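Local coordinates for phosphate ABC transporter, phosphate-binding protein (Clostridium perfringens, PDB 4Q8R), which binds inorganic phosphate, probably with high affinity, and is thought to deliver it to an ABC-type transporter for uptake into the cell, at residues E54-L62 / R206-L217. Residues are numbered along the deposited sequence; the frame is centred on the assembly and turned at random.
Sequences EIGMASRDL and RPFLAVYKEENL. With ZN (zinc ion), chain F; PO4 (phosphate ion), chain B.
Gly56 and Ala58 pair with Val211 and Leu209 as strand segments 55-58 and 206-213 run antiparallel, their short axes 4.6 Å apart and their N-to-C directions 152° from each other. Each pair exchanges two backbone hydrogen bonds, such as Leu209 N to Ala58 O at 2.8 Å, while Met57 and Ala210 form the non-hydrogen-bonded pair between them. Water 1 continues the pairing by linking Glu54 O to Lys213 N. On its other edge, strand 55-58 pairs with parallel strand 6-10.

Glycine suits position 56 because Val211 CG2 packs over Gly56 CA at 3.8 Å, where the lack of a side chain makes room for the valine branch. On the same face, Val211 CG1 meets Leu62 CD2 at 4.0 Å, the two side chains lying alongside with their ends pointing opposite ways beneath helix 41-50. The opposite face carries Ala210, whose small methyl meets Ile55 CG2. Leu209 CD1 reaches Arg60 O and Asp61 OD1, the carboxylate oxygen that binds zinc together with Glu73.

Beyond the strand, Ser59 turns OG between its backbone N and carbonyl carbon (chi1 65°) and donates to phosphate O4 at 2.7 Å. Arg206, bent at its second torsion, lays one guanidinium face over Ser59 CB and sends NH2 to Ser59 O at 2.8 Å, an angled bond of 142° at the hydrogen. Its NE forms a salt bridge with Asp79, which probably tempers the charge, and NH1 bonds Thr131, whose hydroxyl also bonds the phosphate.

Arg206 thus braces Ser59 and Thr131 from the second shell, while hydroxyls including Ser11 and Ser41 complete the grip on phosphate.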
ATOM      1  N   GLU A  54      20.180   0.680  -1.719  1.00 28.62           N
ATOM      2  CA  GLU A  54      20.389   1.890  -2.507  1.00 28.40           C
ATOM      3  C   GLU A  54      19.139   2.728  -2.613  1.00 28.67           C
ATOM      4  O   GLU A  54      19.194   3.971  -2.609  1.00 28.78           O
ATOM      5  CB  GLU A  54      20.937   1.512  -3.893  1.00 27.51           C
ATOM      6  CG  GLU A  54      21.284   2.714  -4.745  1.00 32.00           C
ATOM      7  CD  GLU A  54      21.953   2.343  -6.042  1.00 34.12           C
ATOM      8  OE1 GLU A  54      21.964   3.219  -6.921  1.00 34.44           O
ATOM      9  OE2 GLU A  54      22.457   1.207  -6.193  1.00 36.95           O
ATOM     10  N   ILE A  55      18.003   2.050  -2.773  1.00 26.47           N
ATOM     11  CA  ILE A  55      16.721   2.706  -2.797  1.00 23.77           C
ATOM     12  C   ILE A  55      15.748   2.029  -1.834  1.00 22.53           C
ATOM     13  O   ILE A  55      15.683   0.818  -1.842  1.00 25.02           O
ATOM     14  CB  ILE A  55      16.110   2.716  -4.198  1.00 24.36           C
ATOM     15  CG1 ILE A  55      17.041   3.437  -5.185  1.00 27.47           C
ATOM     16  CG2 ILE A  55      14.717   3.365  -4.203  1.00 27.97           C
ATOM     17  CD1 ILE A  55      16.729   3.208  -6.682  1.00 31.29           C
ATOM     18  N   GLY A  56      15.056   2.804  -1.007  1.00 23.75           N
ATOM     19  CA  GLY A  56      13.912   2.307  -0.218  1.00 23.54           C
ATOM     20  C   GLY A  56      12.609   2.616  -0.953  1.00 24.35           C
ATOM     21  O   GLY A  56      12.453   3.670  -1.552  1.00 27.37           O
ATOM     22  N   MET A  57      11.678   1.677  -0.918  1.00 22.67           N
ATOM     23  CA  MET A  57      10.364   1.921  -1.384  1.00 23.15           C
ATOM     24  C   MET A  57       9.404   2.045  -0.237  1.00 21.83           C
ATOM     25  O   MET A  57       9.381   1.160   0.668  1.00 22.85           O
ATOM     26  CB  MET A  57       9.964   0.978  -2.500  1.00 28.96           C
ATOM     27  CG  MET A  57       9.905  -0.455  -2.247  1.00 35.03           C
ATOM     28  SD  MET A  57       9.858  -1.518  -3.756  1.00 28.60           S
ATOM     29  CE  MET A  57       9.872  -3.050  -2.731  1.00 27.96           C
ATOM     30  N   ALA A  58       8.638   3.128  -0.256  1.00 23.68           N
ATOM     31  CA  ALA A  58       7.659   3.409   0.813  1.00 23.56           C
ATOM     32  C   ALA A  58       6.284   3.721   0.237  1.00 24.57           C
ATOM     33  O   ALA A  58       6.151   4.362  -0.865  1.00 24.50           O
ATOM     34  CB  ALA A  58       8.121   4.542   1.612  1.00 25.89           C
ATOM     35  N   SER A  59       5.269   3.331   0.975  1.00 22.87           N
ATOM     36  CA  SER A  59       3.867   3.596   0.600  1.00 24.54           C
ATOM     37  C   SER A  59       3.217   4.535   1.619  1.00 25.82           C
ATOM     38  O   SER A  59       1.975   4.581   1.813  1.00 25.82           O
ATOM     39  CB  SER A  59       3.120   2.298   0.489  1.00 21.66           C
ATOM     40  OG  SER A  59       3.025   1.648   1.740  1.00 19.52           O
ATOM     41  N   ARG A  60       4.059   5.314   2.299  1.00 28.52           N
ATOM     42  CA  ARG A  60       3.622   6.418   3.163  1.00 30.48           C
ATOM     43  C   ARG A  60       4.658   7.525   3.020  1.00 31.79           C
ATOM     44  O   ARG A  60       5.766   7.266   2.505  1.00 29.28           O
ATOM     45  CB  ARG A  60       3.549   6.007   4.651  1.00 31.29           C
ATOM     46  CG  ARG A  60       4.841   5.443   5.198  1.00 27.56           C
ATOM     47  CD  ARG A  60       4.844   5.561   6.694  1.00 30.98           C
ATOM     48  NE  ARG A  60       5.914   4.844   7.347  1.00 30.63           N
ATOM     49  CZ  ARG A  60       7.113   5.333   7.587  1.00 28.40           C
ATOM     50  NH1 ARG A  60       7.423   6.575   7.184  1.00 30.76           N
ATOM     51  NH2 ARG A  60       7.982   4.602   8.276  1.00 29.55           N
ATOM     52  N   ASP A  61       4.331   8.720   3.462  1.00 33.75           N
ATOM     53  CA  ASP A  61       5.340   9.745   3.488  1.00 33.13           C
ATOM     54  C   ASP A  61       6.415   9.398   4.543  1.00 34.53           C
ATOM     55  O   ASP A  61       6.165   8.637   5.474  1.00 36.28           O
ATOM     56  CB  ASP A  61       4.746  11.073   3.835  1.00 38.40           C
ATOM     57  CG  ASP A  61       5.601  12.190   3.387  1.00 39.69           C
ATOM     58  OD1 ASP A  61       6.721  11.982   2.848  1.00 43.76           O
ATOM     59  OD2 ASP A  61       5.167  13.297   3.579  1.00 47.89           O
ATOM     60  N   LEU A  62       7.584   9.991   4.412  1.00 38.21           N
ATOM     61  CA  LEU A  62       8.639   9.835   5.431  1.00 36.22           C
ATOM     62  C   LEU A  62       8.251  10.548   6.694  1.00 39.38           C
ATOM     63  O   LEU A  62       7.541  11.564   6.660  1.00 41.96           O
ATOM     64  CB  LEU A  62       9.948  10.460   4.952  1.00 35.76           C
ATOM     65  CG  LEU A  62      10.632   9.825   3.765  1.00 29.90           C
ATOM     66  CD1 LEU A  62      12.012  10.431   3.567  1.00 35.79           C
ATOM     67  CD2 LEU A  62      10.729   8.323   4.025  1.00 30.59           C
ATOM     68  N   ARG A 206      -2.516   7.384  -0.803  1.00 25.93           N
ATOM     69  CA  ARG A 206      -1.210   7.709  -0.270  1.00 25.08           C
ATOM     70  C   ARG A 206      -0.166   7.673  -1.416  1.00 27.35           C
ATOM     71  O   ARG A 206      -0.440   7.098  -2.489  1.00 27.21           O
ATOM     72  CB  ARG A 206      -0.822   6.784   0.912  1.00 28.36           C
ATOM     73  CG  ARG A 206      -1.281   5.353   0.794  1.00 26.12           C
ATOM     74  CD  ARG A 206      -0.484   4.627  -0.301  1.00 24.58           C
ATOM     75  NE  ARG A 206      -0.867   3.243  -0.488  1.00 24.83           N
ATOM     76  CZ  ARG A 206      -0.557   2.255   0.330  1.00 23.11           C
ATOM     77  NH1 ARG A 206      -0.960   1.052   0.037  1.00 23.20           N
ATOM     78  NH2 ARG A 206       0.130   2.492   1.477  1.00 23.31           N
ATOM     79  N   PRO A 207       0.974   8.348  -1.233  1.00 28.51           N
ATOM     80  CA  PRO A 207       2.028   8.248  -2.277  1.00 26.97           C
ATOM     81  C   PRO A 207       2.806   6.940  -2.221  1.00 25.37           C
ATOM     82  O   PRO A 207       2.926   6.284  -1.165  1.00 25.67           O
ATOM     83  CB  PRO A 207       2.976   9.404  -1.913  1.00 30.95           C
ATOM     84  CG  PRO A 207       2.894   9.460  -0.375  1.00 30.11           C
ATOM     85  CD  PRO A 207       1.386   9.233  -0.130  1.00 30.89           C
ATOM     86  N   PHE A 208       3.395   6.596  -3.359  1.00 25.28           N
ATOM     87  CA  PHE A 208       4.510   5.670  -3.479  1.00 26.15           C
ATOM     88  C   PHE A 208       5.758   6.502  -3.657  1.00 28.62           C
ATOM     89  O   PHE A 208       5.788   7.368  -4.551  1.00 27.47           O
ATOM     90  CB  PHE A 208       4.352   4.710  -4.633  1.00 27.60           C
ATOM     91  CG  PHE A 208       3.346   3.590  -4.441  1.00 25.20           C
ATOM     92  CD1 PHE A 208       2.599   3.386  -3.252  1.00 25.89           C
ATOM     93  CD2 PHE A 208       3.168   2.652  -5.473  1.00 26.76           C
ATOM     94  CE1 PHE A 208       1.730   2.314  -3.141  1.00 26.25           C
ATOM     95  CE2 PHE A 208       2.334   1.579  -5.334  1.00 23.25           C
ATOM     96  CZ  PHE A 208       1.600   1.400  -4.164  1.00 25.43           C
ATOM     97  N   LEU A 209       6.749   6.265  -2.787  1.00 26.91           N
ATOM     98  CA  LEU A 209       8.025   6.975  -2.809  1.00 28.75           C
ATOM     99  C   LEU A 209       9.174   6.041  -3.020  1.00 26.79           C
ATOM    100  O   LEU A 209       9.212   4.913  -2.477  1.00 27.47           O
ATOM    101  CB  LEU A 209       8.267   7.739  -1.490  1.00 29.38           C
ATOM    102  CG  LEU A 209       7.211   8.699  -0.992  1.00 29.44           C
ATOM    103  CD1 LEU A 209       7.591   9.221   0.387  1.00 34.18           C
ATOM    104  CD2 LEU A 209       6.974   9.804  -2.009  1.00 31.97           C
ATOM    105  N   ALA A 210      10.136   6.494  -3.842  1.00 28.32           N
ATOM    106  CA  ALA A 210      11.458   5.946  -3.880  1.00 25.48           C
ATOM    107  C   ALA A 210      12.314   6.938  -3.067  1.00 31.40           C
ATOM    108  O   ALA A 210      12.246   8.170  -3.332  1.00 29.84           O
ATOM    109  CB  ALA A 210      11.934   5.934  -5.334  1.00 26.09           C
ATOM    110  N   VAL A 211      13.075   6.434  -2.083  1.00 28.08           N
ATOM    111  CA  VAL A 211      13.850   7.222  -1.205  1.00 29.24           C
ATOM    112  C   VAL A 211      15.297   6.733  -1.226  1.00 26.65           C
ATOM    113  O   VAL A 211      15.580   5.554  -1.411  1.00 27.21           O
ATOM    114  CB  VAL A 211      13.303   7.273   0.257  1.00 27.04           C
ATOM    115  CG1 VAL A 211      11.870   7.749   0.267  1.00 28.85           C
ATOM    116  CG2 VAL A 211      13.454   5.916   0.969  1.00 28.12           C
ATOM    117  N   TYR A 212      16.215   7.675  -1.088  1.00 28.42           N
ATOM    118  CA  TYR A 212      17.633   7.382  -1.273  1.00 29.01           C
ATOM    119  C   TYR A 212      18.440   8.532  -0.655  1.00 31.67           C
ATOM    120  O   TYR A 212      17.963   9.650  -0.492  1.00 33.03           O
ATOM    121  CB  TYR A 212      17.978   7.206  -2.763  1.00 31.21           C
ATOM    122  CG  TYR A 212      17.694   8.408  -3.603  1.00 37.55           C
ATOM    123  CD1 TYR A 212      18.639   9.438  -3.732  1.00 38.78           C
ATOM    124  CD2 TYR A 212      16.467   8.539  -4.256  1.00 36.67           C
ATOM    125  CE1 TYR A 212      18.387  10.534  -4.505  1.00 41.61           C
ATOM    126  CE2 TYR A 212      16.204   9.659  -5.075  1.00 41.22           C
ATOM    127  CZ  TYR A 212      17.168  10.653  -5.184  1.00 39.85           C
ATOM    128  OH  TYR A 212      16.957  11.785  -5.918  1.00 48.53           O
ATOM    129  N   LYS A 213      19.676   8.222  -0.324  1.00 32.85           N
ATOM    130  CA  LYS A 213      20.676   9.214  -0.026  1.00 34.65           C
ATOM    131  C   LYS A 213      21.444   9.581  -1.322  1.00 37.33           C
ATOM    132  O   LYS A 213      21.851   8.694  -2.094  1.00 36.57           O
ATOM    133  CB  LYS A 213      21.642   8.656   0.987  1.00 36.81           C
ATOM    134  CG  LYS A 213      21.033   8.335   2.323  1.00 35.22           C
ATOM    135  CD  LYS A 213      22.225   8.003   3.179  1.00 43.42           C
ATOM    136  CE  LYS A 213      21.922   8.080   4.621  1.00 50.82           C
ATOM    137  NZ  LYS A 213      23.004   7.267   5.230  1.00 54.16           N
ATOM    138  N   GLU A 214      21.627  10.872  -1.559  1.00 40.69           N
ATOM    139  CA  GLU A 214      22.320  11.325  -2.779  1.00 44.76           C
ATOM    140  C   GLU A 214      23.700  10.686  -2.894  1.00 41.99           C
ATOM    141  O   GLU A 214      24.159  10.388  -4.022  1.00 47.84           O
ATOM    142  CB  GLU A 214      22.407  12.853  -2.831  1.00 53.42           C
ATOM    143  CG  GLU A 214      22.728  13.412  -4.240  1.00 69.65           C
ATOM    144  CD  GLU A 214      21.576  13.247  -5.253  1.00 80.94           C
ATOM    145  OE1 GLU A 214      20.465  13.771  -4.977  1.00 79.39           O
ATOM    146  OE2 GLU A 214      21.774  12.597  -6.321  1.00 78.21           O
ATOM    147  N   GLU A 215      24.357  10.482  -1.737  1.00 46.63           N
ATOM    148  CA  GLU A 215      25.710   9.882  -1.677  1.00 51.33           C
ATOM    149  C   GLU A 215      25.764   8.422  -2.131  1.00 50.86           C
ATOM    150  O   GLU A 215      26.845   7.960  -2.553  1.00 44.68           O
ATOM    151  CB  GLU A 215      26.374   9.961  -0.287  1.00 63.01           C
ATOM    152  CG  GLU A 215      26.144  11.257   0.480  1.00 68.08           C
ATOM    153  CD  GLU A 215      24.831  11.213   1.227  1.00 72.99           C
ATOM    154  OE1 GLU A 215      23.842  11.842   0.739  1.00 52.24           O
ATOM    155  OE2 GLU A 215      24.777  10.474   2.241  1.00 69.15           O
ATOM    156  N   ASN A 216      24.632   7.719  -2.026  1.00 41.35           N
ATOM    157  CA  ASN A 216      24.535   6.306  -2.378  1.00 41.80           C
ATOM    158  C   ASN A 216      23.925   5.991  -3.720  1.00 37.07           C
ATOM    159  O   ASN A 216      24.122   4.901  -4.242  1.00 41.21           O
ATOM    160  CB  ASN A 216      23.782   5.556  -1.282  1.00 39.53           C
ATOM    161  CG  ASN A 216      24.593   5.521   0.012  1.00 41.99           C
ATOM    162  OD1 ASN A 216      25.787   5.901   0.026  1.00 46.45           O
ATOM    163  ND2 ASN A 216      23.982   5.081   1.092  1.00 39.52           N
ATOM    164  N   LEU A 217      23.175   6.918  -4.276  1.00 41.72           N
ATOM    165  CA  LEU A 217      22.472   6.634  -5.524  1.00 37.56           C
ATOM    166  C   LEU A 217      23.439   6.611  -6.711  1.00 37.51           C
ATOM    167  O   LEU A 217      24.060   7.597  -7.018  1.00 42.06           O
ATOM    168  CB  LEU A 217      21.366   7.653  -5.771  1.00 40.69           C
ATOM    169  CG  LEU A 217      20.474   7.344  -6.984  1.00 39.52           C
ATOM    170  CD1 LEU A 217      19.662   6.054  -6.758  1.00 38.56           C
ATOM    171  CD2 LEU A 217      19.576   8.518  -7.223  1.00 43.97           C
TER
HETATM  172 ZN    ZN F 305       7.912  13.464   2.170  0.80 35.63          ZN
HETATM  173  P   PO4 B 301       3.501  -1.673   2.906  1.00 18.74           P
HETATM  174  O1  PO4 B 301       4.546  -0.795   3.612  1.00 19.76           O
HETATM  175  O2  PO4 B 301       3.986  -3.101   2.767  1.00 18.95           O
HETATM  176  O3  PO4 B 301       2.148  -1.535   3.592  1.00 17.99           O
HETATM  177  O4  PO4 B 301       3.288  -1.066   1.479  1.00 19.61           O
HETATM  178  O   HOH W   1      20.550   5.604  -0.968  1.00 35.11           O
HETATM  179  O   HOH W   2       6.677  13.568   0.927  1.00 57.84           O